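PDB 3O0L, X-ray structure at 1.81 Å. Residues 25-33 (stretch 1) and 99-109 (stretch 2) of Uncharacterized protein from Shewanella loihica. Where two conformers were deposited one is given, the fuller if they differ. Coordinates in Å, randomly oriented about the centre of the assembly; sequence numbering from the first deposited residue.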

ATOM      1  N   ASP A  25       4.036 -11.758  -1.251  1.00 27.19           N
ATOM      2  CA  ASP A  25       4.673 -10.503  -1.530  1.00 28.70           C
ATOM      3  C   ASP A  25       4.028  -9.989  -2.783  1.00 28.00           C
ATOM      4  O   ASP A  25       4.257 -10.536  -3.859  1.00 32.47           O
ATOM      5  CB  ASP A  25       6.177 -10.739  -1.709  1.00 31.57           C
ATOM      6  CG  ASP A  25       6.996  -9.454  -1.740  1.00 38.14           C
ATOM      7  OD1 ASP A  25       6.440  -8.371  -1.958  1.00 39.50           O
ATOM      8  OD2 ASP A  25       8.229  -9.560  -1.549  1.00 42.24           O
ATOM      9  N   VAL A  26       3.189  -8.979  -2.637  1.00 27.71           N
ATOM     10  CA  VAL A  26       2.448  -8.453  -3.774  0.50 29.18           C
ATOM     11  C   VAL A  26       2.538  -6.952  -3.837  1.00 29.93           C
ATOM     12  O   VAL A  26       2.672  -6.271  -2.807  1.00 33.30           O
ATOM     13  CB  VAL A  26       0.988  -8.847  -3.714  0.50 29.30           C
ATOM     14  CG1 VAL A  26       0.864 -10.354  -3.498  0.50 30.41           C
ATOM     15  CG2 VAL A  26       0.270  -8.045  -2.639  0.50 24.50           C
ATOM     16  N   ASP A  27       2.521  -6.437  -5.061  1.00 28.49           N
ATOM     17  CA  ASP A  27       2.501  -5.031  -5.318  1.00 30.59           C
ATOM     18  C   ASP A  27       1.231  -4.648  -6.083  1.00 31.58           C
ATOM     19  O   ASP A  27       0.931  -5.246  -7.106  1.00 29.84           O
ATOM     20  CB  ASP A  27       3.720  -4.634  -6.116  1.00 35.91           C
ATOM     21  CG  ASP A  27       3.809  -3.132  -6.283  1.00 45.92           C
ATOM     22  OD1 ASP A  27       3.924  -2.434  -5.261  1.00 63.12           O
ATOM     23  OD2 ASP A  27       3.705  -2.638  -7.420  1.00 55.92           O
ATOM     24  N   VAL A  28       0.500  -3.681  -5.550  1.00 25.28           N
ATOM     25  CA  VAL A  28      -0.768  -3.245  -6.086  1.00 28.25           C
ATOM     26  C   VAL A  28      -0.662  -1.771  -6.465  1.00 31.81           C
ATOM     27  O   VAL A  28      -0.208  -0.960  -5.655  1.00 36.15           O
ATOM     28  CB  VAL A  28      -1.889  -3.387  -5.034  1.00 32.37           C
ATOM     29  CG1 VAL A  28      -3.221  -2.883  -5.604  1.00 34.19           C
ATOM     30  CG2 VAL A  28      -1.995  -4.850  -4.565  1.00 31.59           C
ATOM     31  N   SER A  29      -1.017  -1.447  -7.706  1.00 31.37           N
ATOM     32  CA  SER A  29      -1.147  -0.060  -8.123  1.00 34.68           C
ATOM     33  C   SER A  29      -2.247   0.122  -9.195  1.00 33.39           C
ATOM     34  O   SER A  29      -2.580  -0.828  -9.923  1.00 30.70           O
ATOM     35  CB  SER A  29       0.196   0.457  -8.616  1.00 37.31           C
ATOM     36  OG  SER A  29       0.447  -0.034  -9.902  1.00 40.04           O
ATOM     37  N   ALA A  30      -2.792   1.342  -9.288  1.00 34.16           N
ATOM     38  CA  ALA A  30      -3.829   1.670 -10.263  1.00 34.67           C
ATOM     39  C   ALA A  30      -3.745   3.124 -10.684  1.00 36.19           C
ATOM     40  O   ALA A  30      -3.342   3.959  -9.905  1.00 34.61           O
ATOM     41  CB  ALA A  30      -5.219   1.425  -9.661  1.00 29.08           C
ATOM     42  N   VAL A  31      -4.165   3.395 -11.908  1.00 35.66           N
ATOM     43  CA  VAL A  31      -4.258   4.749 -12.439  0.50 37.33           C
ATOM     44  C   VAL A  31      -5.524   4.822 -13.288  1.00 38.14           C
ATOM     45  O   VAL A  31      -6.009   3.777 -13.737  1.00 35.61           O
ATOM     46  CB  VAL A  31      -3.045   5.055 -13.335  0.50 39.40           C
ATOM     47  CG1 VAL A  31      -1.740   4.910 -12.548  0.50 35.14           C
ATOM     48  CG2 VAL A  31      -3.040   4.134 -14.576  0.50 38.53           C
ATOM     49  N   THR A  32      -6.062   6.029 -13.490  1.00 39.28           N
ATOM     50  CA  THR A  32      -7.150   6.240 -14.490  1.00 42.94           C
ATOM     51  C   THR A  32      -6.564   6.847 -15.743  1.00 44.43           C
ATOM     52  O   THR A  32      -5.639   7.669 -15.649  1.00 44.01           O
ATOM     53  CB  THR A  32      -8.284   7.157 -13.996  1.00 48.00           C
ATOM     54  OG1 THR A  32      -7.752   8.400 -13.547  1.00 59.00           O
ATOM     55  CG2 THR A  32      -9.032   6.514 -12.850  1.00 49.87           C
ATOM     56  N   THR A  33      -7.032   6.399 -16.911  1.00 42.33           N
ATOM     57  CA  THR A  33      -6.665   7.014 -18.172  1.00 42.52           C
ATOM     58  C   THR A  33      -7.971   7.469 -18.788  1.00 38.50           C
ATOM     59  O   THR A  33      -9.038   7.019 -18.393  1.00 34.14           O
ATOM     60  CB  THR A  33      -5.859   6.063 -19.132  1.00 42.95           C
ATOM     61  OG1 THR A  33      -6.681   4.970 -19.542  1.00 45.17           O
ATOM     62  CG2 THR A  33      -4.570   5.496 -18.436  1.00 49.97           C
ATOM     63  N   ALA A  99     -17.577   9.993 -12.623  1.00 33.04           N
ATOM     64  CA  ALA A  99     -16.447   9.420 -11.903  1.00 33.91           C
ATOM     65  C   ALA A  99     -15.172  10.120 -12.318  1.00 36.59           C
ATOM     66  O   ALA A  99     -14.930  10.342 -13.518  1.00 37.26           O
ATOM     67  CB  ALA A  99     -16.341   7.929 -12.179  1.00 35.05           C
ATOM     68  N   VAL A 100     -14.368  10.537 -11.343  1.00 35.60           N
ATOM     69  CA  VAL A 100     -13.096  11.214 -11.666  1.00 37.19           C
ATOM     70  C   VAL A 100     -11.898  10.392 -11.251  1.00 35.50           C
ATOM     71  O   VAL A 100     -10.798  10.697 -11.633  1.00 38.03           O
ATOM     72  CB  VAL A 100     -13.005  12.612 -11.012  1.00 36.41           C
ATOM     73  CG1 VAL A 100     -14.194  13.510 -11.503  1.00 41.07           C
ATOM     74  CG2 VAL A 100     -12.985  12.498  -9.486  1.00 36.48           C
ATOM     75  N   ARG A 101     -12.109   9.318 -10.499  1.00 33.74           N
ATOM     76  CA  ARG A 101     -11.008   8.623  -9.841  1.00 34.92           C
ATOM     77  C   ARG A 101     -11.419   7.189  -9.494  1.00 30.72           C
ATOM     78  O   ARG A 101     -12.569   6.965  -9.198  1.00 29.49           O
ATOM     79  CB  ARG A 101     -10.715   9.429  -8.559  1.00 37.20           C
ATOM     80  CG  ARG A 101      -9.680   8.965  -7.642  1.00 44.24           C
ATOM     81  CD  ARG A 101      -9.466  10.015  -6.512  1.00 49.80           C
ATOM     82  NE  ARG A 101     -10.523  10.179  -5.483  1.00 44.19           N
ATOM     83  CZ  ARG A 101     -10.744   9.351  -4.454  1.00 46.17           C
ATOM     84  NH1 ARG A 101     -10.065   8.213  -4.316  1.00 44.41           N
ATOM     85  NH2 ARG A 101     -11.688   9.652  -3.561  1.00 51.96           N
ATOM     86  N   CYS A 102     -10.493   6.241  -9.572  1.00 30.62           N
ATOM     87  CA  CYS A 102     -10.742   4.881  -9.111  1.00 30.41           C
ATOM     88  C   CYS A 102      -9.772   4.505  -8.030  1.00 32.53           C
ATOM     89  O   CYS A 102      -8.748   5.191  -7.824  1.00 30.63           O
ATOM     90  CB  CYS A 102     -10.575   3.852 -10.233  1.00 30.29           C
ATOM     91  SG  CYS A 102      -8.803   3.427 -10.658  1.00 36.61           S
ATOM     92  N   GLU A 103     -10.105   3.416  -7.337  1.00 29.48           N
ATOM     93  CA  GLU A 103      -9.228   2.776  -6.354  0.50 28.38           C
ATOM     94  C   GLU A 103      -9.332   1.269  -6.594  1.00 28.01           C
ATOM     95  O   GLU A 103     -10.438   0.746  -6.827  1.00 26.61           O
ATOM     96  CB  GLU A 103      -9.647   3.129  -4.921  0.50 29.62           C
ATOM     97  CG  GLU A 103      -9.526   4.611  -4.556  0.50 33.36           C
ATOM     98  CD  GLU A 103     -10.118   4.965  -3.184  0.50 43.44           C
ATOM     99  OE1 GLU A 103     -10.740   4.091  -2.532  0.50 44.81           O
ATOM    100  OE2 GLU A 103      -9.976   6.135  -2.762  0.50 44.86           O
ATOM    101  N   LEU A 104      -8.202   0.577  -6.598  1.00 24.44           N
ATOM    102  CA  LEU A 104      -8.154  -0.875  -6.749  1.00 24.18           C
ATOM    103  C   LEU A 104      -7.997  -1.488  -5.372  1.00 25.59           C
ATOM    104  O   LEU A 104      -7.112  -1.066  -4.626  1.00 28.07           O
ATOM    105  CB  LEU A 104      -6.980  -1.290  -7.633  1.00 23.28           C
ATOM    106  CG  LEU A 104      -6.683  -2.778  -7.839  1.00 25.28           C
ATOM    107  CD1 LEU A 104      -7.926  -3.497  -8.428  1.00 23.50           C
ATOM    108  CD2 LEU A 104      -5.474  -2.976  -8.730  1.00 29.08           C
ATOM    109  N   TYR A 105      -8.845  -2.461  -5.035  1.00 24.70           N
ATOM    110  CA  TYR A 105      -8.724  -3.272  -3.809  1.00 25.51           C
ATOM    111  C   TYR A 105      -8.378  -4.707  -4.150  1.00 26.09           C
ATOM    112  O   TYR A 105      -8.927  -5.252  -5.098  1.00 26.61           O
ATOM    113  CB  TYR A 105     -10.030  -3.273  -3.032  1.00 25.96           C
ATOM    114  CG  TYR A 105     -10.368  -1.914  -2.498  1.00 27.70           C
ATOM    115  CD1 TYR A 105     -11.044  -0.972  -3.266  1.00 32.10           C
ATOM    116  CD2 TYR A 105      -9.918  -1.535  -1.237  1.00 38.53           C
ATOM    117  CE1 TYR A 105     -11.291   0.281  -2.769  1.00 35.31           C
ATOM    118  CE2 TYR A 105     -10.171  -0.285  -0.727  1.00 36.41           C
ATOM    119  CZ  TYR A 105     -10.861   0.601  -1.482  1.00 40.76           C
ATOM    120  OH  TYR A 105     -11.078   1.823  -0.933  1.00 46.31           O
ATOM    121  N   VAL A 106      -7.448  -5.295  -3.391  1.00 23.94           N
ATOM    122  CA  VAL A 106      -7.019  -6.660  -3.554  1.00 23.34           C
ATOM    123  C   VAL A 106      -7.091  -7.324  -2.216  1.00 27.07           C
ATOM    124  O   VAL A 106      -6.645  -6.759  -1.200  1.00 26.66           O
ATOM    125  CB  VAL A 106      -5.575  -6.741  -4.102  1.00 26.54           C
ATOM    126  CG1 VAL A 106      -5.024  -8.150  -4.043  1.00 25.13           C
ATOM    127  CG2 VAL A 106      -5.491  -6.168  -5.538  1.00 23.06           C
ATOM    128  N   ARG A 107      -7.661  -8.526  -2.183  1.00 23.79           N
ATOM    129  CA  ARG A 107      -7.678  -9.248  -0.940  1.00 25.82           C
ATOM    130  C   ARG A 107      -7.099 -10.628  -1.114  1.00 25.37           C
ATOM    131  O   ARG A 107      -7.163 -11.215  -2.192  1.00 27.97           O
ATOM    132  CB  ARG A 107      -9.037  -9.179  -0.284  1.00 30.51           C
ATOM    133  CG  ARG A 107     -10.083  -9.908  -0.908  1.00 35.11           C
ATOM    134  CD  ARG A 107     -11.419  -9.553  -0.235  1.00 42.86           C
ATOM    135  NE  ARG A 107     -12.440 -10.425  -0.769  1.00 42.74           N
ATOM    136  CZ  ARG A 107     -13.749 -10.338  -0.516  1.00 50.02           C
ATOM    137  NH1 ARG A 107     -14.270  -9.402   0.289  1.00 42.72           N
ATOM    138  NH2 ARG A 107     -14.545 -11.208  -1.097  1.00 45.74           N
ATOM    139  N   GLU A 108      -6.447 -11.104  -0.056  1.00 25.99           N
ATOM    140  CA  GLU A 108      -5.830 -12.415  -0.043  1.00 32.62           C
ATOM    141  C   GLU A 108      -6.029 -13.012   1.324  1.00 33.58           C
ATOM    142  O   GLU A 108      -6.159 -12.293   2.319  1.00 30.85           O
ATOM    143  CB  GLU A 108      -4.332 -12.340  -0.381  1.00 34.64           C
ATOM    144  CG  GLU A 108      -3.572 -11.370   0.496  1.00 45.03           C
ATOM    145  CD  GLU A 108      -2.047 -11.463   0.345  1.00 59.98           C
ATOM    146  OE1 GLU A 108      -1.434 -12.374   0.978  1.00 58.61           O
ATOM    147  OE2 GLU A 108      -1.474 -10.609  -0.383  1.00 52.57           O
ATOM    148  N   ALA A 109      -6.129 -14.324   1.362  1.00 38.44           N
ATOM    149  CA  ALA A 109      -6.282 -15.031   2.604  1.00 44.78           C
ATOM    150  C   ALA A 109      -4.865 -15.213   3.145  1.00 47.81           C
ATOM    151  O   ALA A 109      -3.969 -15.519   2.385  1.00 49.43           O
ATOM    152  CB  ALA A 109      -6.978 -16.402   2.362  1.00 48.02           C
TER

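Strands in stretches 25-33 and 99-109 run nearly antiparallel (159° between their N-to-C directions) and pack mainly through side chains. Their axes approach to 6.6 Å and no hydrogen bond links them, so this is contact between strand faces rather than pairing within a sheet. The register sets A30 beside L104 (CA to CA 6.1 Å), with V28 near V106 (CA to CA 7.6 Å) and T32 near R101 (CA to CA 6.5 Å). Extended backbone alternates its side chains: V26, V28, A30 and T32 point toward the partner, as do C102, L104, V106 and E108, and together the two stretches bury 404 Å².

At the centre, A30 offers only a methyl, and the backbones come close here: A30 CB lies 3.8 Å from L104 CB and 4.2 Å from C102 SG. V28, with chi1 t, meets both L104 and V106: V28 CG1 lies 3.9 Å from L104 CD2 and 4.0 Å from V106 CG2, and V28 CG2 lies 3.9 Å from V106 CG2. L104 adopts chi1 t and chi2 p, a common leucine combination, which carries CD2 to V28 and to within 3.8 Å of the S29 carbonyl O. V106 is likewise t. The methyl-to-methyl contacts are apolar and at van der Waals distance, without directional bonding; the approach of L104 CD2 to S29 O is van der Waals contact only.

Toward one end, T32 in the p rotamer places CG2 3.6 Å from C102 N and 3.8 Å from C102 SG, so its methyl packs against C102. T32 OG1 stays 4.3 Å from V100 O, too far for a hydrogen bond. The p rotamer of C102 brings SG near A30 CB and also within 4.2 Å of V31 O. At the other end, V26 CG2 touches E108 OE2 at 3.8 Å, a van der Waals contact between a methyl and a carboxylate oxygen. E108 is buried, and its other oxygen, OE1, is hydrogen-bonded to a residue flanking the stretches.

The alternate side chains of the second strand, R101, E103 and Y105, point away from the first and lie near one another. R101 is extended through chi1 and chi2 (both t), then turns at chi3 (71°, p), bringing NH1 to 2.6 Å from E103 OE2 in a hydrogen-bonded salt bridge with an N-H...O angle of 148°. E103 holds chi1 m and chi2 t, reaching along this face between its neighbours. Y105, also m at chi1, lays its ring back along the strand so that Y105 OH sits 2.8 Å from E103 OE1.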